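Local coordinates for alpha-l-arabinofuranosidase domain protein (Thermotoga maritima, PDB 4ATW) that probably hydrolyses alpha-L-arabinofuranosidic bonds to release terminal L-arabinofuranose from arabinose-containing glycans, as a thermostable glycoside hydrolase, at residues 5-10 with 422-427; 164-169 with 206-211; 211-216 with 232-237; 351-356 with 474-479. All blocks are in the same frame, centred on the assembly; numbering follows the deposited sequence.

Contact 1: 5-10 with 422-427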
# COMPACT_ATOMS: atom_id res chain seq x y z
N ILE A 5 -20.07 9.87 17.43
CA ILE A 5 -20.15 9.28 16.10
C ILE A 5 -21.50 8.55 15.90
O ILE A 5 -22.07 8.01 16.85
CB ILE A 5 -18.92 8.34 15.81
CG1 ILE A 5 -19.06 7.00 16.49
CG2 ILE A 5 -17.65 8.96 16.34
CD1 ILE A 5 -17.73 6.31 16.57
N VAL A 6 -22.00 8.57 14.65
CA VAL A 6 -23.30 8.00 14.31
C VAL A 6 -23.27 7.15 13.05
O VAL A 6 -23.00 7.66 11.98
CB VAL A 6 -24.30 9.13 14.08
CG1 VAL A 6 -25.64 8.56 13.61
CG2 VAL A 6 -24.46 9.93 15.36
N VAL A 7 -23.58 5.87 13.17
CA VAL A 7 -23.55 4.95 12.03
C VAL A 7 -24.95 4.54 11.63
O VAL A 7 -25.81 4.39 12.50
CB VAL A 7 -22.83 3.63 12.41
CG1 VAL A 7 -22.87 2.66 11.25
CG2 VAL A 7 -21.43 3.90 12.84
N ASP A 8 -25.20 4.33 10.34
CA ASP A 8 -26.52 3.86 9.89
C ASP A 8 -26.31 2.71 8.93
O ASP A 8 -26.36 2.89 7.71
CB ASP A 8 -27.29 4.97 9.19
CG ASP A 8 -28.58 4.47 8.58
OD1 ASP A 8 -29.18 3.54 9.16
OD2 ASP A 8 -29.00 5.00 7.53
N PRO A 9 -26.10 1.50 9.45
CA PRO A 9 -25.86 0.28 8.66
C PRO A 9 -26.82 0.08 7.51
O PRO A 9 -26.51 -0.63 6.55
CB PRO A 9 -25.98 -0.85 9.69
CG PRO A 9 -25.57 -0.22 10.94
CD PRO A 9 -25.25 1.20 10.52
N LYS A 10 -27.99 0.69 7.61
CA LYS A 10 -28.99 0.52 6.56
C LYS A 10 -28.64 1.30 5.30
O LYS A 10 -29.12 0.98 4.21
CB LYS A 10 -30.37 0.95 7.10
CG LYS A 10 -30.96 0.06 8.21
CD LYS A 10 -32.33 0.59 8.69
CE LYS A 10 -32.92 -0.31 9.77
NZ LYS A 10 -34.23 0.17 10.29
N ILE A 422 -21.42 6.59 20.81
CA ILE A 422 -21.61 6.15 19.44
C ILE A 422 -23.10 5.78 19.33
O ILE A 422 -23.76 5.62 20.35
CB ILE A 422 -20.66 4.94 19.11
CG1 ILE A 422 -21.31 3.62 19.50
CG2 ILE A 422 -19.38 5.01 19.93
CD1 ILE A 422 -22.34 3.09 18.47
N ARG A 423 -23.65 5.68 18.13
CA ARG A 423 -25.05 5.29 17.99
C ARG A 423 -25.25 4.63 16.64
O ARG A 423 -24.78 5.13 15.61
CB ARG A 423 -25.96 6.50 18.14
CG ARG A 423 -26.56 7.03 16.85
CD ARG A 423 -27.99 6.53 16.61
NE ARG A 423 -28.93 6.92 17.67
CZ ARG A 423 -30.26 6.81 17.60
NH1 ARG A 423 -30.84 6.32 16.52
NH2 ARG A 423 -31.01 7.18 18.63
N VAL A 424 -25.95 3.50 16.63
CA VAL A 424 -26.16 2.77 15.39
C VAL A 424 -27.66 2.61 15.09
O VAL A 424 -28.30 1.74 15.68
CB VAL A 424 -25.53 1.40 15.51
CG1 VAL A 424 -25.38 0.78 14.16
CG2 VAL A 424 -24.19 1.50 16.23
N GLU A 425 -28.22 3.41 14.19
CA GLU A 425 -29.65 3.35 13.85
C GLU A 425 -30.26 1.95 13.78
O GLU A 425 -29.92 1.14 12.90
CB GLU A 425 -29.91 4.06 12.52
CG GLU A 425 -29.45 5.50 12.52
CD GLU A 425 -30.25 6.37 13.48
OE1 GLU A 425 -31.31 5.90 13.96
OE2 GLU A 425 -29.84 7.52 13.76
N GLY A 426 -31.16 1.67 14.72
CA GLY A 426 -31.85 0.38 14.78
C GLY A 426 -31.02 -0.87 15.04
O GLY A 426 -31.27 -1.90 14.42
N LEU A 427 -30.05 -0.80 15.95
CA LEU A 427 -29.21 -1.95 16.26
C LEU A 427 -29.85 -2.89 17.29
O LEU A 427 -30.05 -4.09 17.01
CB LEU A 427 -27.84 -1.47 16.75
CG LEU A 427 -26.85 -2.54 17.27
CD1 LEU A 427 -26.36 -3.46 16.18
CD2 LEU A 427 -25.67 -1.86 17.92
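Val7 uses both of its backbone polar groups on the 422-427 segment. Its N donates to Arg423 O over 2.8 Å, at 163° and nearly along the carbonyl axis. Its O takes the N-H of Glu425 at 3.1 Å, so the two bonds straddle Val424 in the usual parallel pattern. Further back, Arg423 N reaches Ile5 O only weakly. Two side-chain pairs run alongside each other, each from one side of the sheet: Ile5 CG1 lies 3.7 Å from Ile422 CB, and on the other face Val6 CG1 rests 3.7 Å from Arg423 CG. At the far end Pro9 lies across Val424, Pro9 CG against Val424 CG1 at 3.4 Å. These are parallel strands, 13° apart in direction, in the beta sandwich that accompanies the barrel, as in related arabinofuranosidases; the N-terminal strand is thus built into the C-terminal part of the fold. Val424 to Leu427 then form a type II turn, with Gly426 taking the positive phi that suits its third position. Arg423, bent at chi2 and chi3, swings its guanidinium round to Glu425, whose OE1 lies in the guanidinium plane, 2.6 Å from Arg423 NH1. Arg423 NE pairs in turn with Glu466, which would steady the group from a second side. The Glu425 chain passes obliquely by Asp8, with Glu425 CB 3.5 Å from Asp8 OD1. Val6 and Asp8 bond through their backbones to strand 360-376, while Ile5, Val7, Pro9 and Val424 pack against strand 405-411.

Contact 2: 164-169 with 206-211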
# COMPACT_ATOMS: atom_id res chain seq x y z
N VAL A 164 -1.03 -11.13 -15.28
CA VAL A 164 -0.75 -10.02 -14.37
C VAL A 164 -1.69 -8.92 -14.81
O VAL A 164 -1.62 -8.47 -15.96
CB VAL A 164 0.73 -9.57 -14.49
CG1 VAL A 164 1.05 -8.45 -13.53
CG2 VAL A 164 1.65 -10.77 -14.20
N LYS A 165 -2.56 -8.48 -13.90
CA LYS A 165 -3.56 -7.46 -14.22
C LYS A 165 -3.16 -5.99 -14.08
O LYS A 165 -3.74 -5.12 -14.72
CB LYS A 165 -4.82 -7.70 -13.37
CG LYS A 165 -5.33 -9.12 -13.43
CD LYS A 165 -6.53 -9.27 -12.56
CE LYS A 165 -7.00 -10.72 -12.49
NZ LYS A 165 -8.20 -10.89 -11.58
N PHE A 166 -2.17 -5.72 -13.25
CA PHE A 166 -1.77 -4.35 -13.03
C PHE A 166 -0.38 -4.07 -13.57
O PHE A 166 0.56 -4.77 -13.22
CB PHE A 166 -1.78 -4.03 -11.54
CG PHE A 166 -3.13 -4.19 -10.88
CD1 PHE A 166 -3.61 -5.44 -10.51
CD2 PHE A 166 -3.93 -3.09 -10.61
CE1 PHE A 166 -4.85 -5.59 -9.89
CE2 PHE A 166 -5.18 -3.24 -9.99
CZ PHE A 166 -5.63 -4.50 -9.63
N TRP A 167 -0.24 -3.05 -14.40
CA TRP A 167 1.10 -2.73 -14.88
C TRP A 167 1.48 -1.30 -14.61
O TRP A 167 0.80 -0.39 -15.04
CB TRP A 167 1.23 -3.03 -16.38
CG TRP A 167 1.16 -4.51 -16.68
CD1 TRP A 167 0.03 -5.26 -16.79
CD2 TRP A 167 2.26 -5.42 -16.82
NE1 TRP A 167 0.35 -6.57 -17.00
CE2 TRP A 167 1.72 -6.69 -17.02
CE3 TRP A 167 3.65 -5.26 -16.80
CZ2 TRP A 167 2.52 -7.82 -17.20
CZ3 TRP A 167 4.44 -6.38 -16.98
CH2 TRP A 167 3.87 -7.65 -17.18
N GLY A 168 2.57 -1.13 -13.85
CA GLY A 168 3.06 0.18 -13.49
C GLY A 168 3.90 0.64 -14.64
O GLY A 168 4.93 0.05 -14.91
N ILE A 169 3.46 1.70 -15.32
CA ILE A 169 4.19 2.20 -16.48
C ILE A 169 5.27 3.24 -16.18
O ILE A 169 5.11 4.43 -16.43
CB ILE A 169 3.23 2.75 -17.45
CG1 ILE A 169 2.30 1.64 -17.83
CG2 ILE A 169 3.95 3.32 -18.65
CD1 ILE A 169 1.19 2.05 -18.80
N LYS A 206 -4.65 -3.09 -16.59
CA LYS A 206 -4.84 -1.79 -16.03
C LYS A 206 -3.44 -1.15 -16.00
O LYS A 206 -2.44 -1.77 -15.58
CB LYS A 206 -5.37 -1.92 -14.61
CG LYS A 206 -6.68 -2.63 -14.48
CD LYS A 206 -7.79 -1.83 -15.10
CE LYS A 206 -9.12 -2.14 -14.43
NZ LYS A 206 -10.24 -1.25 -14.92
N ALA A 207 -3.37 0.10 -16.46
CA ALA A 207 -2.12 0.84 -16.48
C ALA A 207 -2.05 1.98 -15.42
O ALA A 207 -2.96 2.78 -15.30
CB ALA A 207 -1.93 1.43 -17.85
N ILE A 208 -0.96 2.04 -14.66
CA ILE A 208 -0.76 3.08 -13.66
C ILE A 208 0.41 3.95 -14.15
O ILE A 208 1.59 3.48 -14.25
CB ILE A 208 -0.38 2.50 -12.30
CG1 ILE A 208 -1.45 1.53 -11.80
CG2 ILE A 208 -0.23 3.59 -11.33
CD1 ILE A 208 -1.35 0.10 -12.42
N ALA A 209 0.09 5.21 -14.47
CA ALA A 209 1.07 6.18 -14.98
C ALA A 209 1.69 6.95 -13.85
O ALA A 209 1.08 7.18 -12.84
CB ALA A 209 0.41 7.12 -15.96
N VAL A 210 2.92 7.36 -14.03
CA VAL A 210 3.60 8.07 -13.00
C VAL A 210 3.07 9.45 -12.78
O VAL A 210 3.11 10.28 -13.69
CB VAL A 210 5.04 8.22 -13.31
CG1 VAL A 210 5.74 8.78 -12.07
CG2 VAL A 210 5.60 6.90 -13.73
N GLY A 211 2.60 9.69 -11.58
CA GLY A 211 2.09 10.99 -11.25
C GLY A 211 2.95 11.46 -10.11
O GLY A 211 3.72 10.67 -9.57
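Strands 166-169 and 206-209 run parallel, their axes 4.7 Å apart at closest and turned by 27°, with four nearly straight N-H...O bonds between them. Trp167 takes the central two: its N donates to Lys206 O at 2.8 Å, and its O accepts from Ile208 N at 3.0 Å. Lys206 N to Lys165 O and Ile169 N to Ile208 O complete the set before and after it. On the face that carries Trp167, Ile169 and Ala207, Ile169 stretches its chain out, with CD1 anti to CA, and the CD1 methyl meets Ala207 CB at 3.3 Å. On the opposite face Ile208 bends at chi2 (81°), bringing CD1 over the carbonyl of Trp167, 3.4 Å from its O, and to the edge of the Phe166 ring, 4.2 Å from Phe166 CB. The indole is steered from within its own segment. Trp167 NE1 donates to Val164 O over 2.9 Å, approaching from above the carbonyl plane, and Val164 CG1 sits 3.7 Å over one ring face, displaced toward the rim. The pair closes a beta-alpha-beta crossover of the eight-stranded parallel barrel, with helix 184-196 as its connection. Phe166 and Ile208 turn toward Tyr121 in the barrel interior, where Phe166 also meets His19 edge-to-face. Outside, helix 184-196 covers Ile169 and Ala207, helix 131-141 covers Trp167, and strands 119-123 and 231-238 bond along the two outer edges of the pair.

Contact 3: 211-216 with 232-237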
# COMPACT_ATOMS: atom_id res chain seq x y z
N GLY A 211 2.60 9.69 -11.58
CA GLY A 211 2.09 10.99 -11.25
C GLY A 211 2.95 11.46 -10.11
O GLY A 211 3.72 10.67 -9.57
N CYS A 212 2.84 12.72 -9.73
CA CYS A 212 3.64 13.20 -8.62
C CYS A 212 3.10 14.55 -8.12
O CYS A 212 1.96 14.85 -8.37
CB CYS A 212 5.10 13.29 -9.01
SG CYS A 212 5.41 14.73 -9.90
N ASP A 213 3.92 15.34 -7.43
CA ASP A 213 3.45 16.58 -6.88
C ASP A 213 3.48 17.80 -7.79
O ASP A 213 2.95 18.85 -7.44
CB ASP A 213 4.18 16.87 -5.58
CG ASP A 213 3.53 16.20 -4.40
OD1 ASP A 213 2.28 16.34 -4.29
OD2 ASP A 213 4.24 15.54 -3.61
N ASP A 214 4.09 17.67 -8.96
CA ASP A 214 4.11 18.78 -9.89
C ASP A 214 2.78 18.73 -10.68
O ASP A 214 2.51 17.77 -11.40
CB ASP A 214 5.31 18.61 -10.80
CG ASP A 214 5.22 19.42 -12.05
OD1 ASP A 214 4.20 20.11 -12.27
OD2 ASP A 214 6.19 19.36 -12.84
N PRO A 215 1.94 19.76 -10.56
CA PRO A 215 0.65 19.85 -11.24
C PRO A 215 0.79 19.75 -12.76
O PRO A 215 -0.01 19.09 -13.43
CB PRO A 215 0.17 21.23 -10.87
CG PRO A 215 0.87 21.53 -9.62
CD PRO A 215 2.23 21.03 -9.89
N ILE A 216 1.80 20.43 -13.29
CA ILE A 216 2.04 20.43 -14.72
C ILE A 216 2.41 19.04 -15.16
O ILE A 216 2.02 18.59 -16.23
CB ILE A 216 3.17 21.36 -15.11
CG1 ILE A 216 2.95 22.73 -14.47
CG2 ILE A 216 3.19 21.56 -16.60
CD1 ILE A 216 1.70 23.44 -14.97
N ILE A 232 -3.31 7.11 -12.03
CA ILE A 232 -2.19 8.02 -12.05
C ILE A 232 -1.64 7.81 -10.65
O ILE A 232 -2.36 7.88 -9.66
CB ILE A 232 -2.59 9.48 -12.33
CG1 ILE A 232 -1.34 10.35 -12.20
CG2 ILE A 232 -3.68 9.94 -11.42
CD1 ILE A 232 -1.48 11.70 -12.89
N SER A 233 -0.37 7.43 -10.62
CA SER A 233 0.37 7.09 -9.42
C SER A 233 0.62 8.27 -8.51
O SER A 233 0.85 9.38 -9.00
CB SER A 233 1.69 6.44 -9.87
OG SER A 233 2.61 6.29 -8.83
N TYR A 234 0.53 8.03 -7.20
CA TYR A 234 0.86 9.05 -6.21
C TYR A 234 1.68 8.44 -5.07
O TYR A 234 1.30 7.39 -4.54
CB TYR A 234 -0.38 9.75 -5.62
CG TYR A 234 -0.01 11.00 -4.81
CD1 TYR A 234 0.33 12.19 -5.45
CD2 TYR A 234 0.10 10.96 -3.42
CE1 TYR A 234 0.78 13.30 -4.73
CE2 TYR A 234 0.54 12.07 -2.70
CZ TYR A 234 0.88 13.22 -3.36
OH TYR A 234 1.34 14.29 -2.65
N HIS A 235 2.79 9.09 -4.71
CA HIS A 235 3.68 8.60 -3.67
C HIS A 235 3.63 9.53 -2.50
O HIS A 235 3.84 10.72 -2.69
CB HIS A 235 5.10 8.51 -4.20
CG HIS A 235 5.31 7.41 -5.18
ND1 HIS A 235 6.56 7.05 -5.65
CD2 HIS A 235 4.43 6.58 -5.80
CE1 HIS A 235 6.44 6.05 -6.51
NE2 HIS A 235 5.16 5.75 -6.62
N PHE A 236 3.37 9.01 -1.30
CA PHE A 236 3.31 9.86 -0.10
C PHE A 236 4.17 9.34 1.04
O PHE A 236 3.87 8.29 1.59
CB PHE A 236 1.89 9.99 0.40
CG PHE A 236 1.71 11.00 1.49
CD1 PHE A 236 1.56 12.35 1.20
CD2 PHE A 236 1.70 10.61 2.82
CE1 PHE A 236 1.39 13.31 2.22
CE2 PHE A 236 1.53 11.56 3.86
CZ PHE A 236 1.38 12.91 3.56
N TYR A 237 5.21 10.08 1.40
CA TYR A 237 6.08 9.67 2.50
C TYR A 237 6.11 10.79 3.53
O TYR A 237 6.44 11.94 3.20
CB TYR A 237 7.51 9.38 2.01
CG TYR A 237 7.65 8.10 1.21
CD1 TYR A 237 7.31 6.86 1.76
CD2 TYR A 237 8.08 8.11 -0.12
CE1 TYR A 237 7.38 5.68 1.02
CE2 TYR A 237 8.15 6.93 -0.87
CZ TYR A 237 7.80 5.73 -0.29
OH TYR A 237 7.83 4.57 -1.01
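Tyr234 OH is gripped by two bonds: it donates to Asp213 OD1 at 2.8 Å and is held weakly by Arg256 NE, although its exact place in the model is less sure. OD1 comes in at the ring edge, in the ring plane, while the carboxylate stands 80° to that plane; Asp213 OD2 stays farther off, 3.3 Å from Tyr234 OH. The tyrosine gets there with CG anti to its backbone N, which sends the ring out of the strand toward the loop. A phenylalanine here would lose the hydroxyl and would probably leave the Asp213 carboxylate, and the loop it belongs to, less firmly tied to the strand. Nearer the strand's start, Gly211 CA lies 3.6 Å from Ile232 CG1 and 3.0 Å from Ser233 O, so close that a side chain at this position would run into both. The loop then prepares its helix: Asp214 N points straight at Cys212 SG, 3.4 Å away, and Asp214, as N-cap, takes Trp217 N and, weakly, Ile216 N on OD1. Ser233 OG is bound to Asp280 in the next strand. Residues 211-214 form the beta-alpha loop of the barrel between strand 206-209 and helix 215-225; strand 231-238 returns beside it, backed by helix 250-265 at Ile232 and Tyr234 and bonded to strand 276-284 at its other edge.

Contact 4: 351-356 with 474-479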
# COMPACT_ATOMS: atom_id res chain seq x y z
N GLU A 351 -2.89 -5.72 10.32
CA GLU A 351 -3.44 -6.92 10.94
C GLU A 351 -4.84 -6.61 11.46
O GLU A 351 -5.80 -7.38 11.26
CB GLU A 351 -2.57 -7.41 12.11
CG GLU A 351 -2.67 -8.90 12.32
CD GLU A 351 -1.98 -9.38 13.59
OE1 GLU A 351 -0.94 -8.80 13.98
OE2 GLU A 351 -2.47 -10.37 14.18
N LEU A 352 -4.95 -5.44 12.09
CA LEU A 352 -6.21 -5.01 12.66
C LEU A 352 -7.27 -4.68 11.63
O LEU A 352 -8.35 -5.27 11.63
CB LEU A 352 -5.99 -3.80 13.55
CG LEU A 352 -7.26 -3.18 14.11
CD1 LEU A 352 -8.01 -4.19 14.92
CD2 LEU A 352 -6.85 -1.98 14.95
N ILE A 353 -6.97 -3.76 10.72
CA ILE A 353 -7.99 -3.38 9.75
C ILE A 353 -8.33 -4.38 8.68
O ILE A 353 -9.48 -4.46 8.27
CB ILE A 353 -7.68 -2.05 9.04
CG1 ILE A 353 -7.28 -0.98 10.06
CG2 ILE A 353 -8.95 -1.57 8.33
CD1 ILE A 353 -8.40 -0.58 11.02
N VAL A 354 -7.37 -5.16 8.22
CA VAL A 354 -7.71 -6.11 7.16
C VAL A 354 -8.58 -7.27 7.66
O VAL A 354 -9.42 -7.79 6.93
CB VAL A 354 -6.45 -6.69 6.46
CG1 VAL A 354 -5.66 -5.58 5.82
CG2 VAL A 354 -5.59 -7.47 7.44
N ASN A 355 -8.39 -7.67 8.90
CA ASN A 355 -9.18 -8.77 9.41
C ASN A 355 -10.49 -8.33 10.08
O ASN A 355 -11.31 -9.18 10.46
CB ASN A 355 -8.33 -9.58 10.37
CG ASN A 355 -7.22 -10.31 9.67
OD1 ASN A 355 -7.45 -11.29 8.96
ND2 ASN A 355 -5.99 -9.84 9.86
N HIS A 356 -10.69 -7.02 10.21
CA HIS A 356 -11.89 -6.49 10.85
C HIS A 356 -12.44 -5.31 10.04
O HIS A 356 -12.52 -4.19 10.54
CB HIS A 356 -11.56 -6.08 12.30
CG HIS A 356 -11.02 -7.22 13.13
ND1 HIS A 356 -11.78 -8.31 13.50
CD2 HIS A 356 -9.76 -7.49 13.56
CE1 HIS A 356 -11.01 -9.20 14.10
NE2 HIS A 356 -9.78 -8.73 14.15
N PHE A 474 -4.00 7.61 21.62
CA PHE A 474 -3.26 7.00 20.50
C PHE A 474 -3.63 5.53 20.27
O PHE A 474 -2.79 4.64 20.25
CB PHE A 474 -1.75 7.17 20.70
CG PHE A 474 -1.22 6.62 22.00
CD1 PHE A 474 -0.99 5.26 22.15
CD2 PHE A 474 -0.92 7.47 23.06
CE1 PHE A 474 -0.47 4.75 23.35
CE2 PHE A 474 -0.40 6.98 24.26
CZ PHE A 474 -0.17 5.62 24.40
N SER A 475 -4.92 5.30 20.07
CA SER A 475 -5.42 3.97 19.83
C SER A 475 -6.28 3.89 18.55
O SER A 475 -6.82 4.88 18.05
CB SER A 475 -6.23 3.47 21.05
OG SER A 475 -7.48 4.13 21.20
N CYS A 476 -6.42 2.69 18.05
CA CYS A 476 -7.16 2.45 16.82
C CYS A 476 -7.99 1.25 17.19
O CYS A 476 -7.45 0.24 17.62
CB CYS A 476 -6.12 2.14 15.76
SG CYS A 476 -6.61 1.89 14.03
N SER A 477 -9.30 1.38 17.06
CA SER A 477 -10.18 0.29 17.45
C SER A 477 -11.25 -0.05 16.41
O SER A 477 -11.66 0.78 15.62
CB SER A 477 -10.87 0.66 18.77
OG SER A 477 -9.95 1.14 19.74
N VAL A 478 -11.68 -1.30 16.41
CA VAL A 478 -12.72 -1.74 15.50
C VAL A 478 -13.76 -2.49 16.34
O VAL A 478 -13.50 -3.60 16.87
CB VAL A 478 -12.22 -2.74 14.45
CG1 VAL A 478 -13.39 -3.15 13.53
CG2 VAL A 478 -11.06 -2.14 13.69
N ILE A 479 -14.92 -1.88 16.48
CA ILE A 479 -15.99 -2.50 17.23
C ILE A 479 -16.67 -3.42 16.22
O ILE A 479 -17.20 -2.96 15.22
CB ILE A 479 -16.98 -1.43 17.78
CG1 ILE A 479 -16.26 -0.51 18.76
CG2 ILE A 479 -18.11 -2.09 18.48
CD1 ILE A 479 -17.07 0.68 19.28
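Helix 345-355, which follows the last barrel strand in the chain, lies here against strand 475-481 of the beta sandwich, so the contact is part of the joint between barrel and sandwich. The side chains that meet in its tight part are mostly apolar, with methyls also lying against backbone carbonyls, and no hydrogen bond crosses it. Val478 CG2 touches two helix side chains, 3.9 Å from Leu352 CD1 and 4.1 Å from Ile353 CD1; the leucine and valine side chains run antiparallel alongside one another. Leu352 forks over the strand: with CG anti to its backbone N, it sets CD2 4.0 Å from Cys476 SG and 3.5 Å from Cys476 O, while CD1 takes the valine. An alanine here would remove CG and both methyls and would probably loosen the hold of the helix on Val478 and on the sulfur. That sulfur, also anti to its backbone N, is in the disulfide with Cys306 of helix 299-313, so a covalent tie runs beside the packed methyls. At the end of the packed part, Val478 CG1 meets His356 CB at 3.7 Å; the His356 imidazole stacks on Tyr435, bonds through ND1 to Glu480 and has Asn355 CB over one ring face, displaced toward the rim. The side turned from the strand, with Glu351, Val354 and Asn355, is looser and partly exposed. There Asn355 ND2 bonds Arg59 O and also donates to Glu351 O, 2.8 Å away at 167°, in the carbonyl plane and on a lone pair.

The chain starts in the sandwich, and strand 4-8 waits there for its partner 412 residues later: contact 1 closes the widest loop, around the whole barrel. Nested inside it, contacts 2 and 3 follow in series, each closing one beta-alpha-beta unit. They share Gly211 and touch where Ala209 O meets Ser233 N at 2.7 Å, a probable hydrogen bond that joins neighbouring barrel strands. Contact 4 opens within the loop of contact 1 and closes after it, so the two cross; both reach the same mixed sheet, their centres about 19 Å apart. Contact 4 brings the helix after the barrel onto that sheet, about 30 Å, centre to centre, from contact 2.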